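Local coordinates for D-xylonate dehydratase (Caulobacter crescentus, PDB 5OYN), which catalyses the magnesium- and [2Fe-2S]-dependent dehydration of D-xylonate to 2-dehydro-3-deoxy-D-arabinonate, and dehydrates D-gluconate with similar efficiency, at residues Trp309-Tyr313 / Phe391-Lys395; Thr287-Pro291 / Ile507-Ser511; Ile153-Val157 / Arg253-Ala258. One frame throughout, in Å; residues are numbered along the deposited sequence.

Contact 1: residues Trp309-Tyr313 / Phe391-Lys395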
# COMPACT_ATOMS: atom_id res chain seq x y z
N TRP A 309 -6.47 -33.49 -30.34
CA TRP A 309 -7.52 -33.63 -29.34
C TRP A 309 -8.09 -35.04 -29.27
O TRP A 309 -8.33 -35.56 -28.17
CB TRP A 309 -8.65 -32.62 -29.59
CG TRP A 309 -8.18 -31.19 -29.56
CD1 TRP A 309 -8.02 -30.36 -30.63
CD2 TRP A 309 -7.78 -30.44 -28.40
NE1 TRP A 309 -7.55 -29.13 -30.21
CE2 TRP A 309 -7.39 -29.16 -28.85
CE3 TRP A 309 -7.70 -30.73 -27.03
CZ2 TRP A 309 -6.95 -28.16 -27.98
CZ3 TRP A 309 -7.26 -29.75 -26.17
CH2 TRP A 309 -6.89 -28.48 -26.64
N ARG A 310 -8.32 -35.68 -30.43
CA ARG A 310 -8.78 -37.08 -30.43
C ARG A 310 -7.82 -37.99 -29.68
O ARG A 310 -8.25 -38.97 -29.07
CB ARG A 310 -8.96 -37.61 -31.86
CG ARG A 310 -10.03 -36.92 -32.67
CD ARG A 310 -10.04 -37.16 -34.17
NE ARG A 310 -11.37 -36.84 -34.65
CZ ARG A 310 -11.62 -36.02 -35.67
NH1 ARG A 310 -10.62 -35.45 -36.33
NH2 ARG A 310 -12.89 -35.77 -36.02
N ALA A 311 -6.53 -37.68 -29.73
CA ALA A 311 -5.54 -38.45 -28.98
C ALA A 311 -5.94 -38.61 -27.51
O ALA A 311 -5.78 -39.69 -26.93
CB ALA A 311 -4.18 -37.77 -29.09
N ALA A 312 -6.47 -37.54 -26.90
CA ALA A 312 -6.73 -37.47 -25.47
C ALA A 312 -8.16 -37.83 -25.07
O ALA A 312 -8.47 -37.83 -23.88
CB ALA A 312 -6.40 -36.07 -24.96
N TYR A 313 -9.04 -38.15 -26.02
CA TYR A 313 -10.43 -38.45 -25.68
C TYR A 313 -10.55 -39.58 -24.65
O TYR A 313 -11.40 -39.52 -23.75
CB TYR A 313 -11.22 -38.79 -26.95
CG TYR A 313 -12.66 -39.19 -26.69
CD1 TYR A 313 -13.51 -38.36 -25.96
CD2 TYR A 313 -13.17 -40.39 -27.18
CE1 TYR A 313 -14.83 -38.72 -25.73
CE2 TYR A 313 -14.49 -40.76 -26.94
CZ TYR A 313 -15.31 -39.92 -26.22
OH TYR A 313 -16.62 -40.26 -25.97
N PHE A 391 -12.09 -34.23 -24.59
CA PHE A 391 -12.99 -33.59 -25.52
C PHE A 391 -13.23 -34.53 -26.68
O PHE A 391 -12.38 -35.35 -27.02
CB PHE A 391 -12.42 -32.26 -26.02
CG PHE A 391 -12.18 -31.26 -24.93
CD1 PHE A 391 -13.14 -31.04 -23.95
CD2 PHE A 391 -11.00 -30.54 -24.88
CE1 PHE A 391 -12.93 -30.11 -22.93
CE2 PHE A 391 -10.78 -29.60 -23.87
CZ PHE A 391 -11.74 -29.39 -22.89
N LEU A 392 -14.41 -34.42 -27.27
CA LEU A 392 -14.79 -35.25 -28.40
C LEU A 392 -15.01 -34.32 -29.59
O LEU A 392 -16.06 -33.69 -29.70
CB LEU A 392 -16.03 -36.07 -28.09
CG LEU A 392 -16.46 -36.92 -29.28
CD1 LEU A 392 -15.28 -37.79 -29.75
CD2 LEU A 392 -17.67 -37.76 -28.96
N VAL A 393 -14.03 -34.23 -30.50
CA VAL A 393 -14.26 -33.42 -31.69
C VAL A 393 -15.32 -34.07 -32.56
O VAL A 393 -15.36 -35.29 -32.73
CB VAL A 393 -12.96 -33.15 -32.46
CG1 VAL A 393 -12.20 -34.40 -32.63
CG2 VAL A 393 -13.27 -32.51 -33.82
N LEU A 394 -16.22 -33.23 -33.08
CA LEU A 394 -17.34 -33.66 -33.89
C LEU A 394 -17.30 -32.95 -35.23
O LEU A 394 -16.95 -31.76 -35.31
CB LEU A 394 -18.67 -33.39 -33.18
CG LEU A 394 -19.04 -34.25 -31.96
CD1 LEU A 394 -20.55 -34.24 -31.72
CD2 LEU A 394 -18.53 -35.69 -32.10
N LYS A 395 -17.64 -33.69 -36.28
CA LYS A 395 -17.55 -33.22 -37.65
C LYS A 395 -18.88 -33.46 -38.34
O LYS A 395 -19.64 -34.36 -37.97
CB LYS A 395 -16.41 -33.95 -38.39
CG LYS A 395 -15.58 -33.06 -39.29
CD LYS A 395 -14.12 -33.54 -39.41
CE LYS A 395 -14.02 -35.05 -39.68
NZ LYS A 395 -14.50 -35.46 -41.04
O HOH W 1 -13.40 -37.37 -32.94

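Contact 2: residues Thr287-Pro291 / Ile507-Ser511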
# COMPACT_ATOMS: atom_id res chain seq x y z
N THR A 287 -13.83 -26.54 -21.81
CA THR A 287 -13.75 -26.45 -23.26
C THR A 287 -13.12 -25.15 -23.73
O THR A 287 -12.70 -25.06 -24.89
CB THR A 287 -15.15 -26.55 -23.84
OG1 THR A 287 -15.92 -25.42 -23.40
CG2 THR A 287 -15.83 -27.85 -23.38
N ASN A 288 -13.06 -24.13 -22.88
CA ASN A 288 -12.38 -22.93 -23.31
C ASN A 288 -10.88 -23.14 -23.39
O ASN A 288 -10.19 -22.36 -24.05
CB ASN A 288 -12.72 -21.78 -22.38
CG ASN A 288 -14.16 -21.36 -22.50
OD1 ASN A 288 -14.75 -21.47 -23.57
ND2 ASN A 288 -14.75 -20.89 -21.42
N ALA A 289 -10.36 -24.20 -22.75
CA ALA A 289 -8.94 -24.50 -22.87
C ALA A 289 -8.55 -24.73 -24.32
O ALA A 289 -7.42 -24.41 -24.71
CB ALA A 289 -8.58 -25.72 -22.01
N GLN A 290 -9.49 -25.25 -25.15
CA GLN A 290 -9.13 -25.63 -26.51
C GLN A 290 -8.74 -24.41 -27.35
O GLN A 290 -7.61 -24.37 -27.85
CB GLN A 290 -10.24 -26.46 -27.15
CG GLN A 290 -10.04 -26.74 -28.63
CD GLN A 290 -10.59 -25.65 -29.54
OE1 GLN A 290 -11.77 -25.35 -29.51
NE2 GLN A 290 -9.72 -25.06 -30.35
N PRO A 291 -9.61 -23.41 -27.54
CA PRO A 291 -9.14 -22.22 -28.27
C PRO A 291 -7.87 -21.64 -27.69
O PRO A 291 -7.01 -21.18 -28.45
CB PRO A 291 -10.31 -21.24 -28.16
CG PRO A 291 -11.48 -22.07 -27.89
CD PRO A 291 -11.00 -23.25 -27.09
N ILE A 507 -22.05 -29.27 -27.37
CA ILE A 507 -21.18 -29.27 -28.54
C ILE A 507 -20.83 -27.82 -28.85
O ILE A 507 -21.71 -27.00 -29.15
CB ILE A 507 -21.86 -29.96 -29.74
CG1 ILE A 507 -21.94 -31.46 -29.49
CG2 ILE A 507 -21.07 -29.72 -31.03
CD1 ILE A 507 -23.30 -32.04 -29.77
N LEU A 508 -19.54 -27.50 -28.77
CA LEU A 508 -19.10 -26.12 -28.60
C LEU A 508 -18.06 -25.74 -29.62
O LEU A 508 -17.41 -26.60 -30.22
CB LEU A 508 -18.49 -25.89 -27.21
CG LEU A 508 -19.45 -26.07 -26.06
CD1 LEU A 508 -18.84 -27.02 -25.07
CD2 LEU A 508 -19.70 -24.73 -25.45
N ASN A 509 -17.87 -24.43 -29.76
CA ASN A 509 -16.78 -23.83 -30.54
C ASN A 509 -16.88 -24.19 -32.02
O ASN A 509 -15.86 -24.34 -32.70
CB ASN A 509 -15.41 -24.23 -29.98
CG ASN A 509 -15.26 -23.95 -28.49
OD1 ASN A 509 -16.03 -23.17 -27.91
ND2 ASN A 509 -14.27 -24.58 -27.87
N ALA A 510 -18.11 -24.34 -32.52
CA ALA A 510 -18.31 -24.85 -33.86
C ALA A 510 -17.72 -23.90 -34.89
O ALA A 510 -18.10 -22.73 -34.96
CB ALA A 510 -19.80 -25.06 -34.13
N SER A 511 -16.76 -24.40 -35.66
CA SER A 511 -16.08 -23.64 -36.69
C SER A 511 -16.27 -24.31 -38.05
O SER A 511 -16.22 -25.54 -38.15
CB SER A 511 -14.58 -23.50 -36.38
OG SER A 511 -14.38 -23.27 -35.00

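Contact 3: residues Ile153-Val157 / Arg253-Ala258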
# COMPACT_ATOMS: atom_id res chain seq x y z
N ILE A 153 11.32 -13.48 -24.27
CA ILE A 153 12.32 -13.27 -23.22
C ILE A 153 11.96 -14.25 -22.11
O ILE A 153 10.80 -14.67 -22.03
CB ILE A 153 12.35 -11.82 -22.73
CG1 ILE A 153 10.94 -11.32 -22.41
CG2 ILE A 153 12.98 -10.91 -23.75
CD1 ILE A 153 10.93 -10.13 -21.44
N PRO A 154 12.90 -14.64 -21.24
CA PRO A 154 12.57 -15.64 -20.21
C PRO A 154 11.38 -15.19 -19.37
O PRO A 154 11.31 -14.05 -18.90
CB PRO A 154 13.85 -15.73 -19.38
CG PRO A 154 14.93 -15.17 -20.24
CD PRO A 154 14.30 -14.18 -21.15
N ALA A 155 10.41 -16.10 -19.22
CA ALA A 155 9.12 -15.82 -18.61
C ALA A 155 8.79 -16.90 -17.59
O ALA A 155 9.37 -17.98 -17.60
CB ALA A 155 8.02 -15.74 -19.65
N ILE A 156 7.83 -16.60 -16.72
CA ILE A 156 7.35 -17.58 -15.75
C ILE A 156 5.98 -17.11 -15.28
O ILE A 156 5.75 -15.91 -15.10
CB ILE A 156 8.36 -17.77 -14.59
CG1 ILE A 156 8.05 -18.99 -13.75
CG2 ILE A 156 8.48 -16.50 -13.73
CD1 ILE A 156 9.06 -19.15 -12.60
N VAL A 157 5.05 -18.06 -15.14
CA VAL A 157 3.69 -17.73 -14.73
C VAL A 157 3.57 -17.84 -13.23
O VAL A 157 4.10 -18.79 -12.62
CB VAL A 157 2.65 -18.64 -15.42
CG1 VAL A 157 1.33 -18.60 -14.66
CG2 VAL A 157 2.44 -18.22 -16.88
N ARG A 253 13.11 -17.63 -8.89
CA ARG A 253 13.38 -18.45 -10.06
C ARG A 253 13.51 -17.62 -11.33
O ARG A 253 14.22 -18.03 -12.26
CB ARG A 253 12.28 -19.49 -10.22
CG ARG A 253 12.53 -20.46 -11.34
CD ARG A 253 13.91 -21.09 -11.21
NE ARG A 253 14.24 -21.89 -12.37
CZ ARG A 253 15.41 -22.49 -12.56
NH1 ARG A 253 16.37 -22.37 -11.66
NH2 ARG A 253 15.61 -23.21 -13.66
N ILE A 254 12.85 -16.47 -11.41
CA ILE A 254 12.80 -15.78 -12.70
C ILE A 254 14.14 -15.14 -13.00
O ILE A 254 14.48 -14.94 -14.17
CB ILE A 254 11.65 -14.76 -12.75
CG1 ILE A 254 11.43 -14.23 -14.18
CG2 ILE A 254 11.91 -13.59 -11.81
CD1 ILE A 254 11.50 -15.26 -15.28
N VAL A 255 14.94 -14.81 -11.98
CA VAL A 255 16.25 -14.26 -12.30
C VAL A 255 17.17 -15.37 -12.79
O VAL A 255 17.94 -15.17 -13.74
CB VAL A 255 16.84 -13.48 -11.10
CG1 VAL A 255 15.84 -12.49 -10.55
CG2 VAL A 255 17.30 -14.40 -10.02
N ASP A 256 17.06 -16.57 -12.20
CA ASP A 256 17.75 -17.74 -12.72
C ASP A 256 17.44 -17.94 -14.20
O ASP A 256 18.35 -18.07 -15.03
CB ASP A 256 17.34 -18.98 -11.93
CG ASP A 256 18.03 -19.09 -10.59
OD1 ASP A 256 19.14 -18.53 -10.43
OD2 ASP A 256 17.45 -19.76 -9.70
N LEU A 257 16.15 -17.95 -14.56
CA LEU A 257 15.77 -18.09 -15.96
C LEU A 257 16.33 -16.96 -16.81
O LEU A 257 16.53 -17.14 -18.02
CB LEU A 257 14.25 -18.11 -16.09
CG LEU A 257 13.42 -19.24 -15.50
CD1 LEU A 257 11.98 -19.02 -15.94
CD2 LEU A 257 13.92 -20.59 -15.99
N ALA A 258 16.58 -15.79 -16.22
CA ALA A 258 17.16 -14.71 -17.01
C ALA A 258 18.64 -14.96 -17.27
O ALA A 258 19.13 -14.67 -18.37
CB ALA A 258 16.97 -13.37 -16.30

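Contact 1: residues Trp309-Tyr313 / Phe391-Lys395
Y313 and F391 bring the two backbones nearest each other, with Y313 CA 5.5 Å from F391 CA, and no direct hydrogen bond joins the segments. The ring of Y313 leans across the chain at F391 and L392. Its CG lies anti to the backbone N (chi1 177°), which carries the ring over to L392, whose CD1 sits above the centre of one face. This is a CH-pi contact: L392 CD1 is 4.0 Å from the centroid of the Y313 ring and 3° off the ring normal. L392 CB meets Y313 CE1 closer to the backbone, while F391 O approaches the ring obliquely at Y313 CD1. The W309 and F391 side chains run alongside each other in the same sense. W309 CE3 reaches the edge of the F391 ring near its plane, 3.9 Å from F391 CD2, but the two ring planes are inclined at 57°, an oblique pairing. The contact thus sets helix 306-312, in the N-terminal family region, against strand 392-393, in the C-terminal one. That short, weakly bonded strand belongs to a three-stranded antiparallel sheet, where it pairs with strand 401-404. R310 runs extended from CG to NE and passes across V393. V393 CG1 lies over one face of the guanidinium, nearer the margin of the group than its middle, and also touches the aliphatic CG of R310. A water bridges the same two residues: it accepts from R310 NE at 2.7 Å and donates to V393 O at 2.9 Å. K395, bent at its last two torsions, brings CE to 3.9 Å from R310 NH2; K395 NZ stays 5.3 Å from R310 NH2, probably with mild repulsion. W309 also packs on I277 of helix 270-282 and I293 of helix 289-299.

Contact 2: residues Thr287-Pro291 / Ile507-Ser511
N509 supplies the polar half of this contact, its side-chain ND2 donating to two acceptors on segment 287-291. The firmer bond goes to Q290 OE1, 3.1 Å from N509 ND2, with an N-H...O angle of 144°. The two side chains come from opposite directions with their amide planes 60° apart, and the donor sits 23° out of the Q290 carbonyl plane. The second bond, from N509 ND2 to T287 O, is weak at 3.4 Å; T287 O also accepts from Q290 N in the turn leading into the helix. The chain of Q290 bends at chi2, and its NE2 donates to L576 O, which probably helps fix the rotation of the amide with OE1 toward N509. Within the strand, S511 OG donates to N509 O at 2.9 Å. The backbone of N509 has left-handed angles, unusual for a strand residue.

Apolar contact is concentrated at T287 and L508, where L508 CD1 lies against the methyl CG2 of T287 at 3.6 Å. P291 borders the amide of N509, its ring CD being 3.6 Å from N509 ND2.

The contact joins the N- and C-terminal family regions close to the magnesium site: N288 touches the magnesium ligand E472, and the side chain of L508 is about 8 Å from that of E472. Strand 507-511 pairs with strand 401-404 (L508 with I403, S511 with F401), while I507 bonds to T492 and G494. The first turn of helix 289-299 packs on this sheet: Q290 and N509 both touch I403, and A289, pointing away from the strand, packs on T218 and M219 of helix 215-225.

Contact 3: residues Ile153-Val157 / Arg253-Ala258
L257 N bonds to R253 O at 3.0 Å, a bond of the helix backbone between two residues that both face the strand; no hydrogen bond crosses to the strand, and the contact is built from apolar groups. I156 is the central side chain on the strand. With CG1 anti to its backbone N (chi1 -167°), it extends CD1 to R253 CG, 3.9 Å away, while its CG2 branch meets I254 CD1 at 3.6 Å. The I156 and I254 side chains run alongside each other in opposite senses. L257 CD1 lies 4.1 Å from I156 CB and also approaches A155 O. P154 packs its ring on L257 and A258, P154 CB 4.1 Å from L257 CB and P154 CG 4.0 Å from A258 CA. The guanidinium of R253 turns elsewhere: NE donates to V358 O, and NH1 makes a long, weak salt bridge with D256 OD2, whose OD1 pairs with R13. Helix segment 253-258 runs nearly antiparallel to strand segment 155-157 (154°, closest approach of the axes 8.5 Å). Strand 155-159 lies in the four-stranded parallel sheet of an alpha/beta layer, beside strand 130-135; I254 reaches across to A130, V132 and I57 and meets I84 of helix 73-87.

Contacts 1 and 2 adjoin, their centres about 11 Å apart. W309 CZ2 packs on Q290 CG at 3.5 Å, and F391 CZ on T287 CA at 3.6 Å; both contacts bring helices of the N-terminal family region to one antiparallel sheet. Along the chain, contact 1 is nested within the loop closed by contact 2. Contact 2 lies nearer the active site: the side chain of T287 is about 9 Å from the bound magnesium and about 13 Å from the [2Fe-2S] cluster, whereas that of F391 is about 13 Å from the magnesium. Contact 3 belongs to the separate parallel sheet, its centre about 31 Å from that of contact 2 and about 34 Å from that of contact 1.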